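Local coordinates for protein CpuTA1 (Curtobacterium pusillum, PDB 5K3W) that belongs to the class IV aminotransferase family of two-domain, pyridoxal-5'-phosphate-binding proteins and assembles as a pair of subunits, at residues T2-L6 and D103-N108; V9-R14 and E87-W93; R43-G48 and T121-E125; I62-A68 and L300-D305; V151-D155 and E187-R191. All coordinates share one frame; numbering follows the deposited sequence.

Contact 1. Residues T2-L6 and D103-N108; sequences TRATL and DYRSRN. With GAB (3-aminobenzoic acid), chain D.
The carbonyl oxygen of Arg3 is gripped by two side chains from the last turn of helix 90-108, pinning the chain just ahead of strand 5-9 in the antiparallel sheet of this class IV aminotransferase. Arg107 NH2 reaches Arg3 O at 2.7 Å and Asn108 ND2 lies 3.1 Å from the same Arg3 O. The two donors come from opposite faces of the carbonyl plane, each well out of it and off the lone pairs. Arg107 NH1 adds weak bonds to Arg3 O and Thr2 O.

At the first residue of the strand, Thr5 OG1 donates to the anti lone pair of Asp103 OD2 over 2.7 Å. Arg107 NH2 in turn donates to Thr5 OG1 at 2.9 Å, the hydroxyl oxygen lying in the guanidinium plane. Arg107 NE completes a salt bridge with Asp103 OD2, arriving above the carboxylate plane, and a closed ring of bonds fixes the rotation of all three groups.

Behind these bonds, Asn108 ND2 sits over the centre of the Tyr104 ring, which turns an edge toward Ala4 CA, while Val136 and Asp137 of strand 131-138 touch the same tyrosine. Arg3 runs outward with CG anti to its own nitrogen (chi1 -171°), bringing CG within 3.4 Å of Asn108 OD1. A bend at chi3 then carries its guanidinium to a salt bridge with Asp137. The same side chain also runs along 3-aminobenzoic acid: Arg3 CD is 3.6 Å from C5 of that molecule, and Arg3 NH1 lies 3.5 Å from its C4.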
# COMPACT_ATOMS: atom_id res chain seq x y z
N THR A 2 -9.99 4.75 -26.52
CA THR A 2 -9.95 5.66 -25.39
C THR A 2 -8.95 6.78 -25.67
O THR A 2 -8.06 6.61 -26.50
CB THR A 2 -9.57 4.93 -24.09
OG1 THR A 2 -9.83 5.77 -22.95
CG2 THR A 2 -8.11 4.57 -24.11
N ARG A 3 -9.12 7.93 -25.02
CA ARG A 3 -8.23 9.06 -25.28
C ARG A 3 -6.82 8.76 -24.82
O ARG A 3 -5.86 8.89 -25.59
CB ARG A 3 -8.77 10.32 -24.60
CG ARG A 3 -8.05 11.61 -24.98
CD ARG A 3 -8.56 12.73 -24.09
NE ARG A 3 -8.25 12.46 -22.69
CZ ARG A 3 -8.91 12.98 -21.66
NH1 ARG A 3 -9.93 13.79 -21.86
NH2 ARG A 3 -8.55 12.67 -20.41
N ALA A 4 -6.67 8.32 -23.57
CA ALA A 4 -5.37 7.99 -22.99
C ALA A 4 -4.69 6.86 -23.76
O ALA A 4 -5.33 6.00 -24.36
CB ALA A 4 -5.54 7.58 -21.52
N THR A 5 -3.36 6.87 -23.72
CA THR A 5 -2.53 5.83 -24.30
C THR A 5 -2.10 4.90 -23.18
O THR A 5 -1.85 5.34 -22.06
CB THR A 5 -1.29 6.40 -24.99
OG1 THR A 5 -1.67 7.18 -26.12
CG2 THR A 5 -0.38 5.28 -25.46
N LEU A 6 -2.02 3.60 -23.49
CA LEU A 6 -1.52 2.60 -22.57
C LEU A 6 -0.49 1.74 -23.28
O LEU A 6 -0.71 1.29 -24.41
CB LEU A 6 -2.66 1.70 -22.03
CG LEU A 6 -2.17 0.52 -21.15
CD1 LEU A 6 -1.50 1.00 -19.86
CD2 LEU A 6 -3.26 -0.45 -20.84
N ASP A 103 2.40 8.54 -29.19
CA ASP A 103 1.12 8.00 -29.63
C ASP A 103 -0.05 8.85 -29.15
O ASP A 103 -1.02 9.06 -29.90
CB ASP A 103 0.95 6.56 -29.15
CG ASP A 103 -0.42 6.02 -29.48
OD1 ASP A 103 -0.58 5.46 -30.59
OD2 ASP A 103 -1.34 6.17 -28.64
N TYR A 104 0.01 9.32 -27.92
CA TYR A 104 -1.05 10.20 -27.44
C TYR A 104 -1.19 11.42 -28.35
O TYR A 104 -2.30 11.79 -28.72
CB TYR A 104 -0.78 10.64 -26.00
CG TYR A 104 -1.93 11.42 -25.43
CD1 TYR A 104 -2.04 12.79 -25.68
CD2 TYR A 104 -2.92 10.79 -24.67
CE1 TYR A 104 -3.10 13.52 -25.18
CE2 TYR A 104 -3.99 11.52 -24.16
CZ TYR A 104 -4.07 12.89 -24.42
OH TYR A 104 -5.12 13.63 -23.93
N ARG A 105 -0.08 12.05 -28.71
CA ARG A 105 -0.17 13.29 -29.47
C ARG A 105 -0.55 13.03 -30.92
O ARG A 105 -1.22 13.86 -31.55
CB ARG A 105 1.15 14.07 -29.39
CG ARG A 105 1.32 14.79 -28.05
CD ARG A 105 2.79 14.93 -27.65
NE ARG A 105 3.54 15.79 -28.56
CZ ARG A 105 3.47 17.11 -28.56
NH1 ARG A 105 2.67 17.73 -27.70
NH2 ARG A 105 4.17 17.83 -29.42
N SER A 106 -0.17 11.89 -31.49
CA SER A 106 -0.50 11.68 -32.89
C SER A 106 -1.99 11.44 -33.06
O SER A 106 -2.54 11.75 -34.13
CB SER A 106 0.32 10.53 -33.47
OG SER A 106 -0.14 9.29 -33.00
N ARG A 107 -2.66 10.92 -32.03
CA ARG A 107 -4.10 10.72 -32.06
C ARG A 107 -4.87 11.94 -31.56
O ARG A 107 -5.91 12.29 -32.14
CB ARG A 107 -4.49 9.51 -31.20
CG ARG A 107 -4.02 8.19 -31.75
CD ARG A 107 -4.47 7.03 -30.88
NE ARG A 107 -4.00 7.15 -29.50
CZ ARG A 107 -4.78 7.44 -28.46
NH1 ARG A 107 -6.08 7.63 -28.65
NH2 ARG A 107 -4.28 7.51 -27.25
N ASN A 108 -4.41 12.58 -30.50
CA ASN A 108 -5.16 13.65 -29.84
C ASN A 108 -4.64 15.04 -30.16
O ASN A 108 -5.20 16.02 -29.66
CB ASN A 108 -5.16 13.44 -28.32
CG ASN A 108 -5.71 12.09 -27.94
OD1 ASN A 108 -6.88 11.81 -28.19
ND2 ASN A 108 -4.88 11.24 -27.36
C1' GAB D . -11.67 9.96 -27.01
O1' GAB D . -10.91 10.29 -27.97
O2' GAB D . -12.15 8.78 -26.90
C1 GAB D . -11.96 11.09 -26.02
C2 GAB D . -12.58 10.85 -24.79
C3 GAB D . -12.82 11.91 -23.92
C4 GAB D . -12.44 13.19 -24.28
C5 GAB D . -11.83 13.43 -25.50
C6 GAB D . -11.58 12.38 -26.37
N3 GAB D . -13.48 11.68 -22.65

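Contact 2. Residues V9-R14 and E87-W93; sequences VTAPTR and EPDAAVW
Val9 places one methyl on the indole of Trp93 and the other on Val92. With chi1 at 180°, Val9 CG1 stands opposite the backbone nitrogen and meets Val92 CG1 at 3.9 Å. Val9 CG2 settles over the six-membered ring of Trp93 as a CH-pi contact, 4.1 Å from its centroid. The indole is swung beside its own backbone nitrogen (chi1 -74°), which directs its N-H toward the loop. Trp93 NE1 thus donates to Pro12 O over 2.8 Å, in the carbonyl plane and on a lone pair, and Pro12 CB rests near Trp93 CZ2.

Asp89 N makes a second bond to Pro12 O at 2.9 Å, tilted from the carbonyl plane. Together with the bond from Arg14 N to Glu87 O, it forms an isolated antiparallel beta bridge in which Thr13 and Pro88 are the non-hydrogen-bonded pair. The bridge stands immediately before helix 90-108, whose N-cap is Asp89; the capping bond from Ala91 N to Asp89 OD1 is weak. Leu120 of the neighbouring strand 114-121 packs against Pro12, Thr13 and Pro88.

Past the bridge, Arg14 stretches out from CG to NE and Glu87 is likewise extended beyond CG, meeting it at a slant. Arg14 NH1 forms a salt bridge with Glu87 OE1 at 2.8 Å, the guanidinium and carboxylate planes standing 54° apart. Pro88 O lies over one face of that guanidinium, offset toward the rim, and Arg14 NH2 comes 3.9 Å from Ala90 CB. A water links Arg14 O to Glu87 N.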
# COMPACT_ATOMS: atom_id res chain seq x y z
N VAL A 9 4.43 -2.96 -20.67
CA VAL A 9 5.87 -3.17 -20.69
C VAL A 9 6.12 -4.66 -20.49
O VAL A 9 5.92 -5.20 -19.39
CB VAL A 9 6.57 -2.32 -19.62
CG1 VAL A 9 8.08 -2.57 -19.66
CG2 VAL A 9 6.25 -0.83 -19.83
N THR A 10 6.54 -5.34 -21.55
CA THR A 10 6.77 -6.78 -21.46
C THR A 10 8.18 -7.14 -21.04
O THR A 10 8.46 -8.32 -20.82
CB THR A 10 6.46 -7.45 -22.80
OG1 THR A 10 7.34 -6.91 -23.80
CG2 THR A 10 5.02 -7.21 -23.20
N ALA A 11 9.09 -6.18 -20.95
CA ALA A 11 10.45 -6.43 -20.46
C ALA A 11 10.80 -5.36 -19.43
O ALA A 11 11.71 -4.55 -19.63
CB ALA A 11 11.46 -6.44 -21.61
N PRO A 12 10.07 -5.32 -18.32
CA PRO A 12 10.24 -4.19 -17.39
C PRO A 12 11.56 -4.21 -16.63
O PRO A 12 12.02 -3.14 -16.22
CB PRO A 12 9.04 -4.33 -16.44
CG PRO A 12 8.62 -5.78 -16.55
CD PRO A 12 8.97 -6.23 -17.94
N THR A 13 12.17 -5.38 -16.43
CA THR A 13 13.29 -5.51 -15.50
C THR A 13 14.41 -6.35 -16.11
O THR A 13 14.18 -7.22 -16.94
CB THR A 13 12.83 -6.13 -14.16
OG1 THR A 13 12.13 -7.36 -14.41
CG2 THR A 13 11.90 -5.17 -13.42
N ARG A 14 15.64 -6.04 -15.69
CA ARG A 14 16.85 -6.79 -16.02
C ARG A 14 16.92 -8.07 -15.20
O ARG A 14 16.50 -8.10 -14.04
CB ARG A 14 18.10 -5.95 -15.74
CG ARG A 14 18.24 -4.77 -16.65
CD ARG A 14 19.36 -3.85 -16.20
NE ARG A 14 19.17 -2.53 -16.78
CZ ARG A 14 19.67 -1.41 -16.27
NH1 ARG A 14 20.42 -1.47 -15.17
NH2 ARG A 14 19.43 -0.23 -16.85
N GLU A 87 16.09 -4.81 -11.13
CA GLU A 87 16.43 -3.53 -11.72
C GLU A 87 15.54 -3.22 -12.93
O GLU A 87 15.58 -3.97 -13.92
CB GLU A 87 17.89 -3.59 -12.13
CG GLU A 87 18.57 -2.29 -12.46
CD GLU A 87 20.09 -2.43 -12.42
OE1 GLU A 87 20.78 -1.39 -12.41
OE2 GLU A 87 20.59 -3.58 -12.39
N PRO A 88 14.76 -2.14 -12.92
CA PRO A 88 14.02 -1.77 -14.13
C PRO A 88 14.98 -1.46 -15.27
O PRO A 88 16.00 -0.79 -15.09
CB PRO A 88 13.21 -0.53 -13.70
CG PRO A 88 13.87 -0.03 -12.48
CD PRO A 88 14.53 -1.19 -11.81
N ASP A 89 14.65 -1.98 -16.45
CA ASP A 89 15.44 -1.73 -17.66
C ASP A 89 15.22 -0.29 -18.11
O ASP A 89 14.24 0.01 -18.80
CB ASP A 89 15.03 -2.72 -18.75
CG ASP A 89 16.02 -2.78 -19.91
OD1 ASP A 89 16.65 -1.74 -20.24
OD2 ASP A 89 16.15 -3.87 -20.50
N ALA A 90 16.13 0.60 -17.70
CA ALA A 90 15.89 2.03 -17.90
C ALA A 90 15.65 2.37 -19.36
O ALA A 90 14.87 3.28 -19.67
CB ALA A 90 17.07 2.84 -17.34
N ALA A 91 16.30 1.65 -20.28
CA ALA A 91 16.18 1.95 -21.70
C ALA A 91 14.84 1.52 -22.27
O ALA A 91 14.37 2.10 -23.25
CB ALA A 91 17.32 1.28 -22.48
N VAL A 92 14.22 0.49 -21.70
CA VAL A 92 12.87 0.11 -22.10
C VAL A 92 11.87 1.13 -21.58
O VAL A 92 11.00 1.61 -22.32
CB VAL A 92 12.53 -1.30 -21.61
CG1 VAL A 92 11.08 -1.63 -21.93
CG2 VAL A 92 13.47 -2.32 -22.24
N TRP A 93 11.98 1.49 -20.30
CA TRP A 93 11.03 2.44 -19.73
C TRP A 93 11.13 3.81 -20.40
O TRP A 93 10.11 4.44 -20.71
CB TRP A 93 11.27 2.55 -18.22
CG TRP A 93 10.78 1.35 -17.47
CD1 TRP A 93 11.52 0.29 -17.05
CD2 TRP A 93 9.42 1.09 -17.06
NE1 TRP A 93 10.71 -0.62 -16.40
CE2 TRP A 93 9.42 -0.15 -16.39
CE3 TRP A 93 8.22 1.80 -17.19
CZ2 TRP A 93 8.26 -0.71 -15.84
CZ3 TRP A 93 7.05 1.24 -16.65
CH2 TRP A 93 7.08 0.00 -15.99
O HOH W 1 17.94 -6.99 -11.57

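Contact 3. Residues R43-G48 and T121-E125; sequences RITDLG and TRGIE
Asp46 OD1 accepts two bonds: Thr121 OG1 donates to its syn lone pair at 2.7 Å, and Gly48 N approaches the anti side of Asp46 OD1 at 3.0 Å. The second bond caps the short helix 47-50, with Asp46 as N-cap; the first ties it to the end of strand 114-121. Thr121 OG1 in turn accepts from Gly123 N in an ST turn. The other carboxylate oxygen, OD2, is bound by Ser131, so the whole group is held from several sides.

The backbones join by a single antiparallel bridge with Asp46 and Ile124 as the non-hydrogen-bonded pair. Leu47 N points almost straight at Gly123 O (176° at the hydrogen) over 2.9 Å, and Glu125 N bonds Thr45 O. Leu47 fits between two neighbours: its CD1 lies 3.7 Å from Arg122 CB, and its CD2 meets the Glu125 chain at about a right angle. The charged ends lead elsewhere, Arg122 to Asp53 and Glu125 to Arg182 of the second subunit. Ile124 CD1 lies 3.4 Å from Arg43 NH1, and Arg43 NE bonds Phe37 O of that subunit. One water joins Thr45 OG1 to Glu125 O; another donates to both Thr45 O and Glu125 OE2.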
# COMPACT_ATOMS: atom_id res chain seq x y z
N ARG A 43 -4.28 -8.72 -14.12
CA ARG A 43 -4.86 -9.93 -13.56
C ARG A 43 -5.24 -9.70 -12.10
O ARG A 43 -4.59 -8.93 -11.38
CB ARG A 43 -3.89 -11.10 -13.66
CG ARG A 43 -3.53 -11.48 -15.06
CD ARG A 43 -4.57 -12.38 -15.66
NE ARG A 43 -4.67 -13.63 -14.91
CZ ARG A 43 -3.78 -14.61 -14.98
NH1 ARG A 43 -2.71 -14.50 -15.76
NH2 ARG A 43 -3.95 -15.71 -14.25
N ILE A 44 -6.31 -10.37 -11.68
CA ILE A 44 -6.83 -10.19 -10.33
C ILE A 44 -5.83 -10.68 -9.29
O ILE A 44 -5.88 -10.23 -8.14
CB ILE A 44 -8.20 -10.89 -10.18
CG1 ILE A 44 -8.94 -10.38 -8.94
CG2 ILE A 44 -8.01 -12.41 -10.09
CD1 ILE A 44 -9.11 -8.85 -8.85
N THR A 45 -4.92 -11.58 -9.64
CA THR A 45 -3.89 -12.02 -8.71
C THR A 45 -2.54 -11.32 -8.93
O THR A 45 -1.52 -11.80 -8.44
CB THR A 45 -3.72 -13.54 -8.75
OG1 THR A 45 -3.47 -13.97 -10.09
CG2 THR A 45 -4.96 -14.24 -8.25
N ASP A 46 -2.52 -10.20 -9.64
CA ASP A 46 -1.29 -9.42 -9.71
C ASP A 46 -1.00 -8.84 -8.33
O ASP A 46 -1.88 -8.24 -7.70
CB ASP A 46 -1.42 -8.30 -10.74
CG ASP A 46 -0.06 -7.79 -11.22
OD1 ASP A 46 0.67 -7.16 -10.43
OD2 ASP A 46 0.28 -8.01 -12.41
N LEU A 47 0.21 -9.06 -7.83
CA LEU A 47 0.52 -8.58 -6.49
C LEU A 47 0.44 -7.06 -6.40
O LEU A 47 0.40 -6.52 -5.29
CB LEU A 47 1.91 -9.06 -6.07
CG LEU A 47 2.14 -10.56 -5.92
CD1 LEU A 47 3.64 -10.85 -5.82
CD2 LEU A 47 1.43 -11.10 -4.69
N GLY A 48 0.41 -6.37 -7.55
CA GLY A 48 0.20 -4.93 -7.54
C GLY A 48 -1.14 -4.53 -6.95
O GLY A 48 -1.24 -3.50 -6.29
N THR A 121 5.20 -3.76 -10.87
CA THR A 121 4.80 -4.62 -9.75
C THR A 121 5.60 -5.92 -9.76
O THR A 121 6.29 -6.26 -10.73
CB THR A 121 3.30 -4.96 -9.80
OG1 THR A 121 3.10 -6.02 -10.74
CG2 THR A 121 2.47 -3.75 -10.21
N ARG A 122 5.48 -6.66 -8.65
CA ARG A 122 6.14 -7.96 -8.53
C ARG A 122 5.50 -9.02 -9.42
O ARG A 122 6.04 -10.12 -9.52
CB ARG A 122 6.15 -8.42 -7.05
CG ARG A 122 7.28 -9.41 -6.67
CD ARG A 122 7.44 -9.56 -5.14
NE ARG A 122 7.47 -8.28 -4.43
CZ ARG A 122 8.56 -7.57 -4.15
NH1 ARG A 122 9.76 -8.00 -4.52
NH2 ARG A 122 8.46 -6.41 -3.51
N GLY A 123 4.37 -8.72 -10.05
CA GLY A 123 3.76 -9.60 -11.03
C GLY A 123 2.63 -10.45 -10.47
O GLY A 123 2.27 -10.39 -9.29
N ILE A 124 2.07 -11.25 -11.38
CA ILE A 124 1.14 -12.31 -11.02
C ILE A 124 1.79 -13.23 -10.00
O ILE A 124 2.93 -13.68 -10.18
CB ILE A 124 0.73 -13.07 -12.29
CG1 ILE A 124 0.27 -12.07 -13.37
CG2 ILE A 124 -0.32 -14.12 -11.95
CD1 ILE A 124 0.03 -12.69 -14.74
N GLU A 125 1.05 -13.54 -8.94
CA GLU A 125 1.63 -14.28 -7.82
C GLU A 125 1.92 -15.72 -8.22
O GLU A 125 1.16 -16.35 -8.96
CB GLU A 125 0.70 -14.23 -6.61
CG GLU A 125 1.16 -15.11 -5.45
CD GLU A 125 0.69 -14.61 -4.09
OE1 GLU A 125 1.53 -14.55 -3.16
OE2 GLU A 125 -0.51 -14.27 -3.96
O HOH W 2 -1.99 -12.16 -5.48
O HOH W 3 -1.40 -15.96 -9.59

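Contact 4. Residues I62-A68 and L300-D305; sequences IDGHPQA and LLARTD
This contact is mixed packing in which Gln67 and Ile62, at a hairpin on the edge of the six-stranded sheet, lie on Leu300, Leu301 and Thr304 of the C-terminal helix 290-307. Gln67 supplies the direct polar link. Extended beyond CG, it carries its amide to the helix, where NE2 donates to Leu300 O at 2.8 Å. The donor lies in the carbonyl plane, though the bond is bent (134° at the hydrogen).

Leu300 O also accepts Arg303 NH1 at 3.3 Å, from a side chain bent at chi2 and chi3. The Arg303 guanidinium turns one face to Gln67 CD, and Gln67 OE1 finds its partner in Gln274.

Thr304 presses its hydroxyl on the aliphatic part of this glutamine, with OG1 a tight 3.0 Å from Gln67 CG. Its methyl meets Pro66 O and His65 CB, and a water joins Thr304 OG1 to Ala68 N. Further along, Ile62 CD1 and Leu301 CD2 touch at 3.9 Å, while the like-charged Asp63 OD2 and Asp305 OD1 stand 4.0 Å apart at the solvent-exposed end of the contact.

The Arg303 side chain is about 7 Å from bound pyridoxal-5'-phosphate, placing the junction near the cofactor. The sheet side of the junction is a beta hairpin with a two-residue loop, closed by a type I' turn from Ile62 to His65.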
# COMPACT_ATOMS: atom_id res chain seq x y z
N ILE A 62 5.15 18.31 -20.59
CA ILE A 62 4.86 19.69 -20.95
C ILE A 62 5.36 19.90 -22.37
O ILE A 62 6.54 19.68 -22.67
CB ILE A 62 5.52 20.67 -19.97
CG1 ILE A 62 5.04 20.39 -18.54
CG2 ILE A 62 5.17 22.11 -20.32
CD1 ILE A 62 3.53 20.59 -18.36
N ASP A 63 4.45 20.30 -23.26
CA ASP A 63 4.76 20.56 -24.67
C ASP A 63 5.46 19.36 -25.32
O ASP A 63 6.47 19.51 -26.02
CB ASP A 63 5.61 21.83 -24.82
CG ASP A 63 5.69 22.33 -26.26
OD1 ASP A 63 4.81 21.96 -27.08
OD2 ASP A 63 6.62 23.10 -26.59
N GLY A 64 4.92 18.17 -25.10
CA GLY A 64 5.51 16.96 -25.61
C GLY A 64 6.72 16.42 -24.86
O GLY A 64 7.15 15.29 -25.15
N HIS A 65 7.30 17.16 -23.91
CA HIS A 65 8.51 16.63 -23.28
C HIS A 65 8.24 16.17 -21.86
O HIS A 65 7.74 16.96 -21.05
CB HIS A 65 9.62 17.69 -23.26
CG HIS A 65 9.96 18.23 -24.61
ND1 HIS A 65 10.56 17.46 -25.58
CD2 HIS A 65 9.77 19.45 -25.15
CE1 HIS A 65 10.74 18.20 -26.66
NE2 HIS A 65 10.27 19.41 -26.43
N PRO A 66 8.59 14.94 -21.52
CA PRO A 66 8.57 14.53 -20.11
C PRO A 66 9.62 15.29 -19.30
O PRO A 66 10.79 15.35 -19.68
CB PRO A 66 8.91 13.03 -20.17
CG PRO A 66 8.81 12.65 -21.62
CD PRO A 66 9.10 13.88 -22.39
N GLN A 67 9.20 15.86 -18.18
CA GLN A 67 10.12 16.64 -17.36
C GLN A 67 10.96 15.75 -16.46
O GLN A 67 10.45 14.83 -15.81
CB GLN A 67 9.36 17.64 -16.50
CG GLN A 67 8.63 18.70 -17.27
CD GLN A 67 8.04 19.75 -16.33
OE1 GLN A 67 7.53 19.42 -15.26
NE2 GLN A 67 8.15 21.00 -16.72
N ALA A 68 12.26 16.04 -16.40
CA ALA A 68 13.16 15.37 -15.47
C ALA A 68 13.14 13.85 -15.67
O ALA A 68 13.24 13.08 -14.71
CB ALA A 68 12.82 15.73 -14.02
N LEU A 300 9.13 26.30 -13.42
CA LEU A 300 8.93 24.86 -13.36
C LEU A 300 8.30 24.32 -14.64
O LEU A 300 8.65 23.23 -15.10
CB LEU A 300 8.07 24.50 -12.15
CG LEU A 300 8.68 24.73 -10.76
CD1 LEU A 300 7.61 24.57 -9.69
CD2 LEU A 300 9.82 23.75 -10.53
N LEU A 301 7.36 25.08 -15.23
CA LEU A 301 6.70 24.61 -16.45
C LEU A 301 7.61 24.66 -17.67
O LEU A 301 7.40 23.91 -18.63
CB LEU A 301 5.44 25.42 -16.72
CG LEU A 301 4.25 25.13 -15.80
CD1 LEU A 301 3.10 26.10 -16.07
CD2 LEU A 301 3.78 23.68 -15.95
N ALA A 302 8.63 25.53 -17.66
CA ALA A 302 9.45 25.79 -18.83
C ALA A 302 10.83 25.16 -18.78
O ALA A 302 11.57 25.28 -19.77
CB ALA A 302 9.60 27.30 -19.02
N ARG A 303 11.21 24.52 -17.67
CA ARG A 303 12.60 24.10 -17.50
C ARG A 303 13.04 23.07 -18.53
O ARG A 303 14.19 23.08 -18.97
CB ARG A 303 12.81 23.56 -16.08
CG ARG A 303 12.10 22.25 -15.78
CD ARG A 303 11.71 22.22 -14.33
NE ARG A 303 11.81 20.89 -13.75
CZ ARG A 303 10.80 20.23 -13.19
NH1 ARG A 303 9.60 20.78 -13.13
NH2 ARG A 303 11.00 19.03 -12.67
N THR A 304 12.14 22.17 -18.94
CA THR A 304 12.54 21.09 -19.83
C THR A 304 12.73 21.56 -21.27
O THR A 304 13.47 20.92 -22.02
CB THR A 304 11.51 19.96 -19.76
OG1 THR A 304 11.25 19.64 -18.39
CG2 THR A 304 12.01 18.71 -20.46
N ASP A 305 12.06 22.65 -21.67
CA ASP A 305 12.33 23.24 -22.98
C ASP A 305 13.80 23.61 -23.14
O ASP A 305 14.38 23.42 -24.22
CB ASP A 305 11.45 24.47 -23.19
CG ASP A 305 9.97 24.14 -23.23
OD1 ASP A 305 9.59 23.13 -23.89
OD2 ASP A 305 9.19 24.88 -22.60
O HOH W 4 8.82 20.94 -21.58
O HOH W 5 13.69 18.36 -17.17

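Contact 5. Residues V151-D155 and E187-R191; sequences VVTLD and EAARR
Val152 and Leu154 project from strand 149-155 onto the end of helix 179-190, an apolar seam within a beta-alpha-beta crossover whose next strand, 195-199, runs parallel beside the first. Val152 CG2 meets Ala188 CB at 3.8 Å. That methyl is directed at the helix because it occupies the place between the backbone nitrogen and the carbonyl carbon. Leu154 CD1 touches Glu187 CG at 3.8 Å. Val196 of strand 195-199 supports both Leu154 and Ala188 from within the same chain.

The second kind of contact sets a methyl on a charged plane. Leu154 CD2 lies over one face of the Arg191 guanidinium, offset toward its rim, and is 3.6 Å from Arg191 NH2. The two chains run past each other in opposite directions, Arg191 being extended from CG to NE. Trp168 of the second subunit packs on Leu154, Glu187 and Arg191, bringing this seam to the subunit interface.

Ionic bonds on the helix side hold that flat group in place. Glu187, bent at chi2 (71°), joins Arg190 and Arg191 in a salt-bridge network. Its OE1 takes a weak bond from Arg190 NH1, and Arg190 also pairs with Asp84 of the second subunit. Arg191 grips side-on with two nitrogens, both directed to one oxygen: NE is 2.6 Å and NH2 2.9 Å from Glu187 OE2.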
# COMPACT_ATOMS: atom_id res chain seq x y z
N VAL A 151 -3.33 23.74 4.36
CA VAL A 151 -2.67 22.50 4.73
C VAL A 151 -2.77 22.28 6.23
O VAL A 151 -2.88 23.22 7.02
CB VAL A 151 -1.20 22.50 4.24
CG1 VAL A 151 -0.52 21.16 4.54
CG2 VAL A 151 -1.13 22.81 2.75
N VAL A 152 -2.71 21.01 6.64
CA VAL A 152 -2.70 20.65 8.05
C VAL A 152 -1.54 19.70 8.28
O VAL A 152 -1.12 18.98 7.38
CB VAL A 152 -4.04 20.02 8.50
CG1 VAL A 152 -5.16 21.00 8.33
CG2 VAL A 152 -4.33 18.77 7.69
N THR A 153 -1.01 19.70 9.50
CA THR A 153 0.01 18.73 9.87
C THR A 153 -0.63 17.49 10.48
O THR A 153 -1.60 17.58 11.24
CB THR A 153 1.04 19.33 10.83
OG1 THR A 153 0.38 20.00 11.90
CG2 THR A 153 1.91 20.33 10.11
N LEU A 154 -0.11 16.32 10.10
CA LEU A 154 -0.61 15.03 10.54
C LEU A 154 0.55 14.13 10.95
O LEU A 154 1.60 14.09 10.28
CB LEU A 154 -1.42 14.31 9.46
CG LEU A 154 -2.75 14.91 9.02
CD1 LEU A 154 -3.49 13.93 8.10
CD2 LEU A 154 -3.63 15.32 10.21
N ASP A 155 0.36 13.41 12.04
CA ASP A 155 1.39 12.51 12.52
C ASP A 155 1.55 11.35 11.54
O ASP A 155 0.58 10.69 11.16
CB ASP A 155 1.02 12.01 13.91
CG ASP A 155 1.80 10.78 14.30
OD1 ASP A 155 3.05 10.82 14.18
OD2 ASP A 155 1.17 9.77 14.68
N GLU A 187 -8.54 13.09 5.60
CA GLU A 187 -8.51 13.75 6.90
C GLU A 187 -8.37 15.26 6.75
O GLU A 187 -9.05 16.03 7.44
CB GLU A 187 -7.39 13.19 7.76
CG GLU A 187 -7.15 13.96 9.02
CD GLU A 187 -8.26 13.77 10.05
OE1 GLU A 187 -9.09 12.85 9.88
OE2 GLU A 187 -8.30 14.56 11.02
N ALA A 188 -7.48 15.71 5.86
CA ALA A 188 -7.33 17.14 5.63
C ALA A 188 -8.63 17.75 5.14
O ALA A 188 -9.02 18.83 5.58
CB ALA A 188 -6.21 17.41 4.62
N ALA A 189 -9.32 17.06 4.23
CA ALA A 189 -10.58 17.57 3.72
C ALA A 189 -11.61 17.71 4.83
O ALA A 189 -12.34 18.70 4.90
CB ALA A 189 -11.11 16.66 2.60
N ARG A 190 -11.68 16.72 5.73
CA ARG A 190 -12.56 16.86 6.88
C ARG A 190 -12.27 18.15 7.64
O ARG A 190 -13.19 18.83 8.09
CB ARG A 190 -12.41 15.67 7.82
CG ARG A 190 -13.17 14.47 7.40
CD ARG A 190 -12.83 13.33 8.33
NE ARG A 190 -12.85 12.10 7.57
CZ ARG A 190 -11.82 11.28 7.42
NH1 ARG A 190 -10.66 11.54 8.01
NH2 ARG A 190 -11.97 10.18 6.70
N ARG A 191 -10.98 18.48 7.81
CA ARG A 191 -10.63 19.74 8.45
C ARG A 191 -10.67 20.92 7.49
O ARG A 191 -10.06 21.96 7.77
CB ARG A 191 -9.25 19.62 9.09
CG ARG A 191 -9.11 18.38 9.94
CD ARG A 191 -7.72 18.31 10.51
NE ARG A 191 -7.46 17.06 11.22
CZ ARG A 191 -6.42 16.90 12.04
NH1 ARG A 191 -5.59 17.92 12.23
NH2 ARG A 191 -6.21 15.74 12.65

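In the fold
From the N terminus, contact 1 closes a loop of about a hundred residues by joining strand 5-9 to the end of helix 90-108. Contact 2 lies inside that loop and fastens the start of the same helix to the segment following the strand. Contact 3 crosses both, tying helix 47-50 to the loop after strand 114-121. Contact 4 crosses the first three and brings the C-terminal helix back to the six-stranded sheet; Arg105 of contact 1 packs against its hairpin at Gly64. Contact 5 falls within this widest loop, in series with contacts 1 to 3, and ties strand 149-155 of a mixed sheet to the end of helix 179-190. Contacts 3 and 5 both meet the second subunit, their centres 32 Å apart.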